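Local coordinates for sulfate adenylyltransferase, adenylylsulfate kinase (Thiobacillus denitrificans, PDB 3CR8), which phosphorylates adenosine 5'-phosphosulfate with ATP to give 3'-phosphoadenylyl sulfate, and lacks ATP sulfurylase activity, at residues 11-16 against 52-57; 110-115 against 137-142. All coordinates share one frame; numbering follows the deposited sequence.

Interaction 1: 11-16 against 52-57; sequences GTLVNL and AYSPLT
V14 buries the most surface of 11-16 against 52-57. Its backbone N donates a hydrogen bond to S54 OG, at 2.9 Å and 154° at the hydrogen. The same hydroxyl is also hydrogen-bonded to the carbonyl O of G51, so two backbone groups grip it. L13 CD2 comes up against this hydroxyl too. In S54, OG is anti to the carbonyl carbon (chi1 -52°), which aims it at the 11-16 backbone. The CG2 methyl of V14 fits against two carbonyls in a row: it lies 3.3 Å from P55 O and equally far from L56 O. V14 CG1 lies 3.6 Å from L56 O, with T57 OG1 a little farther off. Residues 53-56 form a type VI turn: the peptide bond before P55 is cis, and L56 N returns to Y53 O at 2.8 Å. This turn leads from helix 39-50 into strand 58-59 of the PUA-like domain, and it faces V14 with carbonyls. L16 packs further along, its side chain crossing that of T57 at about a right angle. L16 CD1 meets T57 OG1, while L16 CD2 lies 3.7 Å from T57 O. L16 also touches M49 of helix 39-50 and V133 of strand 126-135. An alanine here would remove CG and both methyls and would probably loosen the packing onto T57, M49 and V133. The opposite character is found at T12 and N15, both exposed. The CB of N15 points away from 52-57, and T12 brings its carbonyl O 3.9 Å from S54 CB.

Interaction 2: 110-115 against 137-142; sequences YMLAIL and ALPPHP
A classic beta bulge lies at L112 and A113, where strand 111-117 pairs with L104 of strand 101-105. On the other side of the bulged strand, residues 137-142 carry the chain on from strand 126-135. A137 N donates to L112 O at 3.2 Å, with an angle of 158° at the hydrogen. The donor sits above the carbonyl plane, 28° out of it. A137 CB points toward the 110-115 segment and meets the Y110 ring obliquely, 3.6 Å from Y110 CE2. The CG of Y110 is anti to its backbone N (chi1 -179°), which brings the ring up against A137 and P140. P140 CG then sits over one face of this ring, 4.2 Å from its centroid, in a CH-pi contact. L112 turns its CD2 methyl to the start of the prolines: it is 3.5 Å from P139 N and 4.0 Å from P139 CD. The aromatic part is at the exposed end, while L112, A137 and P139 are buried. Helix 39-50 packs on part of the contact, with L45 against L112 and with Q42 and E46 against P139. M111 turns instead to L25 and A29 of helix 22-30, and the backbone of I114 pairs with E134 of strand 126-135.

How the interactions relate
Both interactions belong to the PUA-like domain, with centres about 18 Å apart and no direct touch. They share two elements. Helix 39-50 supplies M49 to L16 in interaction 1 and to A113 of the 110-115 segment, beside interaction 2. Strand 126-135 likewise offers V133 to L16 and to A113. Both contacts are partly buried, but they differ in kind. Interaction 1 joins two irregular segments, and its polar centre is a serine hydroxyl held by backbone groups. Interaction 2 runs beside a bulged sheet strand; its hydrogen bond is purely backbone, and the tyrosine-proline CH-pi contact lies at its exposed end. Beyond that end, P142 packs on A388 of the second subunit, whereas no other chain touches the segments of interaction 1.

Interaction 1: 11-16 against 52-57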
ATOM      1  N   GLY A  11       6.048 -52.537 -22.497  1.00 63.05           N
ATOM      2  CA  GLY A  11       7.399 -52.836 -22.066  1.00 64.32           C
ATOM      3  C   GLY A  11       8.436 -51.970 -22.728  1.00 65.12           C
ATOM      4  O   GLY A  11       9.560 -51.820 -22.237  1.00 59.12           O
ATOM      5  N   THR A  12       8.063 -51.394 -23.861  1.00 61.43           N
ATOM      6  CA  THR A  12       8.995 -50.539 -24.586  1.00 65.27           C
ATOM      7  C   THR A  12       8.275 -49.411 -25.312  1.00 61.40           C
ATOM      8  O   THR A  12       7.167 -49.608 -25.828  1.00 65.88           O
ATOM      9  CB  THR A  12       9.876 -51.353 -25.552  1.00 62.18           C
ATOM     10  OG1 THR A  12       9.792 -50.770 -26.858  1.00 52.61           O
ATOM     11  CG2 THR A  12       9.422 -52.825 -25.617  1.00 52.80           C
ATOM     12  N   LEU A  13       8.909 -48.239 -25.339  1.00 46.33           N
ATOM     13  CA  LEU A  13       8.262 -47.007 -25.802  1.00 48.25           C
ATOM     14  C   LEU A  13       8.152 -46.877 -27.326  1.00 47.08           C
ATOM     15  O   LEU A  13       9.156 -46.733 -28.018  1.00 56.24           O
ATOM     16  CB  LEU A  13       9.024 -45.795 -25.270  1.00 46.60           C
ATOM     17  CG  LEU A  13       8.283 -44.566 -24.734  1.00 51.56           C
ATOM     18  CD1 LEU A  13       9.020 -43.319 -25.158  1.00 39.64           C
ATOM     19  CD2 LEU A  13       6.787 -44.494 -25.141  1.00 54.14           C
ATOM     20  N   VAL A  14       6.937 -46.902 -27.855  1.00 43.35           N
ATOM     21  CA  VAL A  14       6.754 -46.749 -29.294  1.00 48.15           C
ATOM     22  C   VAL A  14       7.272 -45.407 -29.818  1.00 53.09           C
ATOM     23  O   VAL A  14       7.235 -44.394 -29.123  1.00 62.59           O
ATOM     24  CB  VAL A  14       5.287 -46.893 -29.696  1.00 53.34           C
ATOM     25  CG1 VAL A  14       5.138 -46.620 -31.176  1.00 36.66           C
ATOM     26  CG2 VAL A  14       4.742 -48.284 -29.310  1.00 43.82           C
ATOM     27  N   ASN A  15       7.786 -45.420 -31.041  1.00 64.39           N
ATOM     28  CA  ASN A  15       8.107 -44.195 -31.777  1.00 54.43           C
ATOM     29  C   ASN A  15       7.938 -44.411 -33.278  1.00 54.28           C
ATOM     30  O   ASN A  15       8.755 -45.035 -33.938  1.00 49.66           O
ATOM     31  CB  ASN A  15       9.510 -43.686 -31.466  1.00 47.98           C
ATOM     32  CG  ASN A  15       9.816 -42.370 -32.150  1.00 54.90           C
ATOM     33  OD1 ASN A  15       9.173 -42.013 -33.125  1.00 65.27           O
ATOM     34  ND2 ASN A  15      10.790 -41.637 -31.631  1.00 45.58           N
ATOM     35  N   LEU A  16       6.840 -43.890 -33.792  1.00 55.09           N
ATOM     36  CA  LEU A  16       6.431 -44.080 -35.162  1.00 52.10           C
ATOM     37  C   LEU A  16       7.141 -43.097 -36.100  1.00 58.70           C
ATOM     38  O   LEU A  16       6.727 -42.914 -37.258  1.00 63.93           O
ATOM     39  CB  LEU A  16       4.897 -43.905 -35.255  1.00 41.80           C
ATOM     40  CG  LEU A  16       4.101 -45.199 -35.302  1.00 48.29           C
ATOM     41  CD1 LEU A  16       4.711 -46.214 -34.375  1.00 32.89           C
ATOM     42  CD2 LEU A  16       2.655 -44.945 -34.982  1.00 54.81           C
ATOM     43  N   ALA A  52       2.468 -42.294 -26.585  1.00 39.97           N
ATOM     44  CA  ALA A  52       1.537 -42.135 -25.474  1.00 41.37           C
ATOM     45  C   ALA A  52       0.646 -43.375 -25.325  1.00 44.27           C
ATOM     46  O   ALA A  52       0.057 -43.600 -24.269  1.00 40.60           O
ATOM     47  CB  ALA A  52       0.685 -40.868 -25.665  1.00 46.03           C
ATOM     48  N   TYR A  53       0.560 -44.167 -26.395  1.00 48.10           N
ATOM     49  CA  TYR A  53      -0.313 -45.336 -26.446  1.00 43.12           C
ATOM     50  C   TYR A  53       0.455 -46.626 -26.657  1.00 47.79           C
ATOM     51  O   TYR A  53      -0.137 -47.612 -27.077  1.00 36.23           O
ATOM     52  CB  TYR A  53      -1.326 -45.238 -27.583  1.00 40.38           C
ATOM     53  CG  TYR A  53      -2.323 -44.113 -27.495  1.00 41.93           C
ATOM     54  CD1 TYR A  53      -2.826 -43.709 -26.284  1.00 45.42           C
ATOM     55  CD2 TYR A  53      -2.790 -43.470 -28.640  1.00 43.89           C
ATOM     56  CE1 TYR A  53      -3.752 -42.681 -26.219  1.00 52.32           C
ATOM     57  CE2 TYR A  53      -3.705 -42.446 -28.570  1.00 33.96           C
ATOM     58  CZ  TYR A  53      -4.175 -42.060 -27.370  1.00 38.83           C
ATOM     59  OH  TYR A  53      -5.096 -41.066 -27.286  1.00 46.41           O
ATOM     60  N   SER A  54       1.764 -46.607 -26.412  1.00 53.97           N
ATOM     61  CA  SER A  54       2.572 -47.813 -26.451  1.00 48.73           C
ATOM     62  C   SER A  54       1.820 -48.852 -25.683  1.00 48.80           C
ATOM     63  O   SER A  54       1.347 -48.570 -24.606  1.00 59.21           O
ATOM     64  CB  SER A  54       3.900 -47.560 -25.768  1.00 44.03           C
ATOM     65  OG  SER A  54       4.517 -46.404 -26.300  1.00 48.25           O
ATOM     66  N   PRO A  55       1.709 -50.069 -26.216  1.00 58.23           N
ATOM     67  CA  PRO A  55       2.400 -50.651 -27.363  1.00 58.00           C
ATOM     68  C   PRO A  55       1.816 -50.336 -28.759  1.00 52.76           C
ATOM     69  O   PRO A  55       2.459 -50.687 -29.760  1.00 44.83           O
ATOM     70  CB  PRO A  55       2.293 -52.140 -27.049  1.00 45.46           C
ATOM     71  CG  PRO A  55       0.954 -52.286 -26.458  1.00 37.96           C
ATOM     72  CD  PRO A  55       0.671 -50.988 -25.711  1.00 55.96           C
ATOM     73  N   LEU A  56       0.642 -49.699 -28.818  1.00 42.88           N
ATOM     74  CA  LEU A  56      -0.008 -49.423 -30.097  1.00 45.98           C
ATOM     75  C   LEU A  56       0.927 -48.763 -31.126  1.00 51.43           C
ATOM     76  O   LEU A  56       1.808 -47.952 -30.794  1.00 47.22           O
ATOM     77  CB  LEU A  56      -1.274 -48.585 -29.933  1.00 35.41           C
ATOM     78  CG  LEU A  56      -2.437 -49.126 -29.113  1.00 46.86           C
ATOM     79  CD1 LEU A  56      -3.735 -48.653 -29.768  1.00 49.65           C
ATOM     80  CD2 LEU A  56      -2.421 -50.634 -28.982  1.00 44.50           C
ATOM     81  N   THR A  57       0.708 -49.116 -32.385  1.00 59.27           N
ATOM     82  CA  THR A  57       1.639 -48.756 -33.434  1.00 54.22           C
ATOM     83  C   THR A  57       0.898 -48.509 -34.747  1.00 51.63           C
ATOM     84  O   THR A  57       1.530 -48.368 -35.790  1.00 49.78           O
ATOM     85  CB  THR A  57       2.751 -49.829 -33.564  1.00 38.81           C
ATOM     86  OG1 THR A  57       3.869 -49.265 -34.244  1.00 72.74           O
ATOM     87  CG2 THR A  57       2.262 -51.065 -34.304  1.00 40.54           C
TER

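Interaction 2: 110-115 against 137-142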
ATOM      1  N   TYR A 110      -0.162 -30.055 -44.662  1.00 70.03           N
ATOM      2  CA  TYR A 110       1.165 -30.423 -44.166  1.00 61.69           C
ATOM      3  C   TYR A 110       1.188 -31.916 -43.836  1.00 60.79           C
ATOM      4  O   TYR A 110       0.336 -32.431 -43.138  1.00 56.48           O
ATOM      5  CB  TYR A 110       1.544 -29.577 -42.955  1.00 63.13           C
ATOM      6  CG  TYR A 110       2.918 -29.846 -42.371  1.00 66.26           C
ATOM      7  CD1 TYR A 110       4.048 -29.256 -42.895  1.00 64.51           C
ATOM      8  CD2 TYR A 110       3.072 -30.670 -41.269  1.00 70.45           C
ATOM      9  CE1 TYR A 110       5.302 -29.501 -42.348  1.00 79.41           C
ATOM     10  CE2 TYR A 110       4.320 -30.920 -40.712  1.00 71.63           C
ATOM     11  CZ  TYR A 110       5.432 -30.334 -41.253  1.00 80.60           C
ATOM     12  OH  TYR A 110       6.671 -30.590 -40.691  1.00 73.87           O
ATOM     13  N   MET A 111       2.177 -32.611 -44.356  1.00 55.66           N
ATOM     14  CA  MET A 111       2.195 -34.055 -44.295  1.00 52.00           C
ATOM     15  C   MET A 111       2.777 -34.552 -42.981  1.00 59.19           C
ATOM     16  O   MET A 111       3.831 -34.065 -42.540  1.00 55.47           O
ATOM     17  CB  MET A 111       2.983 -34.592 -45.492  1.00 65.93           C
ATOM     18  CG  MET A 111       3.983 -35.657 -45.176  1.00 60.44           C
ATOM     19  SD  MET A 111       3.231 -37.249 -45.271  1.00 64.02           S
ATOM     20  CE  MET A 111       4.660 -38.225 -44.810  1.00 56.17           C
ATOM     21  N   LEU A 112       2.089 -35.538 -42.386  1.00 58.35           N
ATOM     22  CA  LEU A 112       2.419 -36.087 -41.061  1.00 49.68           C
ATOM     23  C   LEU A 112       2.894 -37.541 -41.072  1.00 49.92           C
ATOM     24  O   LEU A 112       3.857 -37.920 -40.396  1.00 43.99           O
ATOM     25  CB  LEU A 112       1.213 -35.992 -40.130  1.00 50.68           C
ATOM     26  CG  LEU A 112       0.580 -34.625 -39.925  1.00 53.67           C
ATOM     27  CD1 LEU A 112      -0.787 -34.736 -39.280  1.00 49.51           C
ATOM     28  CD2 LEU A 112       1.496 -33.782 -39.100  1.00 54.34           C
ATOM     29  N   ALA A 113       2.195 -38.370 -41.823  1.00 54.80           N
ATOM     30  CA  ALA A 113       2.492 -39.789 -41.801  1.00 62.83           C
ATOM     31  C   ALA A 113       1.774 -40.466 -42.944  1.00 62.72           C
ATOM     32  O   ALA A 113       0.806 -39.915 -43.472  1.00 56.78           O
ATOM     33  CB  ALA A 113       2.042 -40.392 -40.467  1.00 47.42           C
ATOM     34  N   ILE A 114       2.244 -41.646 -43.343  1.00 51.92           N
ATOM     35  CA  ILE A 114       1.419 -42.475 -44.215  1.00 63.19           C
ATOM     36  C   ILE A 114       0.784 -43.653 -43.438  1.00 68.67           C
ATOM     37  O   ILE A 114       1.458 -44.396 -42.691  1.00 58.31           O
ATOM     38  CB  ILE A 114       2.114 -42.888 -45.585  1.00 58.19           C
ATOM     39  CG1 ILE A 114       3.059 -44.064 -45.408  1.00 79.14           C
ATOM     40  CG2 ILE A 114       2.866 -41.724 -46.219  1.00 58.42           C
ATOM     41  CD1 ILE A 114       2.356 -45.404 -45.227  1.00 86.68           C
ATOM     42  N   LEU A 115      -0.532 -43.770 -43.596  1.00 55.32           N
ATOM     43  CA  LEU A 115      -1.296 -44.881 -43.063  1.00 51.78           C
ATOM     44  C   LEU A 115      -1.368 -45.993 -44.102  1.00 60.11           C
ATOM     45  O   LEU A 115      -1.732 -45.765 -45.257  1.00 58.36           O
ATOM     46  CB  LEU A 115      -2.706 -44.410 -42.716  1.00 48.28           C
ATOM     47  CG  LEU A 115      -3.718 -45.476 -42.320  1.00 42.06           C
ATOM     48  CD1 LEU A 115      -3.195 -46.277 -41.167  1.00 42.57           C
ATOM     49  CD2 LEU A 115      -5.057 -44.873 -41.985  1.00 41.27           C
ATOM     50  N   ALA A 137       6.467 -36.267 -39.774  1.00 47.56           N
ATOM     51  CA  ALA A 137       6.443 -35.079 -38.947  1.00 43.10           C
ATOM     52  C   ALA A 137       5.306 -35.127 -37.936  1.00 55.71           C
ATOM     53  O   ALA A 137       4.312 -35.814 -38.151  1.00 54.15           O
ATOM     54  CB  ALA A 137       6.277 -33.863 -39.811  1.00 51.43           C
ATOM     55  N   LEU A 138       5.459 -34.388 -36.835  1.00 54.21           N
ATOM     56  CA  LEU A 138       4.375 -34.185 -35.879  1.00 50.91           C
ATOM     57  C   LEU A 138       3.582 -32.927 -36.215  1.00 46.71           C
ATOM     58  O   LEU A 138       4.100 -31.996 -36.818  1.00 55.78           O
ATOM     59  CB  LEU A 138       4.900 -34.050 -34.448  1.00 47.97           C
ATOM     60  CG  LEU A 138       6.051 -34.920 -33.963  1.00 64.51           C
ATOM     61  CD1 LEU A 138       7.365 -34.538 -34.679  1.00 76.28           C
ATOM     62  CD2 LEU A 138       6.182 -34.700 -32.487  1.00 36.00           C
ATOM     63  N   PRO A 139       2.315 -32.887 -35.801  1.00 52.17           N
ATOM     64  CA  PRO A 139       1.547 -31.656 -35.993  1.00 56.21           C
ATOM     65  C   PRO A 139       2.344 -30.424 -35.597  1.00 61.34           C
ATOM     66  O   PRO A 139       2.947 -30.399 -34.525  1.00 60.17           O
ATOM     67  CB  PRO A 139       0.356 -31.849 -35.056  1.00 45.61           C
ATOM     68  CG  PRO A 139       0.157 -33.332 -35.042  1.00 43.99           C
ATOM     69  CD  PRO A 139       1.523 -33.932 -35.126  1.00 52.51           C
ATOM     70  N   PRO A 140       2.363 -29.402 -36.465  1.00 69.27           N
ATOM     71  CA  PRO A 140       3.128 -28.202 -36.127  1.00 67.31           C
ATOM     72  C   PRO A 140       2.541 -27.515 -34.899  1.00 52.99           C
ATOM     73  O   PRO A 140       1.336 -27.317 -34.816  1.00 50.92           O
ATOM     74  CB  PRO A 140       2.974 -27.323 -37.371  1.00 58.22           C
ATOM     75  CG  PRO A 140       2.485 -28.232 -38.442  1.00 69.12           C
ATOM     76  CD  PRO A 140       1.648 -29.247 -37.739  1.00 64.82           C
ATOM     77  N   HIS A 141       3.402 -27.186 -33.947  1.00 52.21           N
ATOM     78  CA  HIS A 141       2.982 -26.510 -32.731  1.00 51.71           C
ATOM     79  C   HIS A 141       3.926 -25.350 -32.466  1.00 55.57           C
ATOM     80  O   HIS A 141       4.919 -25.515 -31.774  1.00 58.32           O
ATOM     81  CB  HIS A 141       3.067 -27.458 -31.529  1.00 50.42           C
ATOM     82  CG  HIS A 141       2.023 -28.533 -31.497  1.00 52.64           C
ATOM     83  ND1 HIS A 141       0.669 -28.271 -31.603  1.00 47.96           N
ATOM     84  CD2 HIS A 141       2.133 -29.874 -31.322  1.00 41.36           C
ATOM     85  CE1 HIS A 141      -0.003 -29.406 -31.528  1.00 40.26           C
ATOM     86  NE2 HIS A 141       0.863 -30.393 -31.353  1.00 50.08           N
ATOM     87  N   PRO A 142       3.631 -24.167 -33.011  1.00 45.70           N
ATOM     88  CA  PRO A 142       4.505 -23.015 -32.792  1.00 43.94           C
ATOM     89  C   PRO A 142       4.471 -22.580 -31.335  1.00 50.66           C
ATOM     90  O   PRO A 142       5.434 -22.052 -30.791  1.00 54.79           O
ATOM     91  CB  PRO A 142       3.849 -21.936 -33.652  1.00 43.15           C
ATOM     92  CG  PRO A 142       2.995 -22.673 -34.605  1.00 44.72           C
ATOM     93  CD  PRO A 142       2.487 -23.822 -33.856  1.00 35.58           C
TER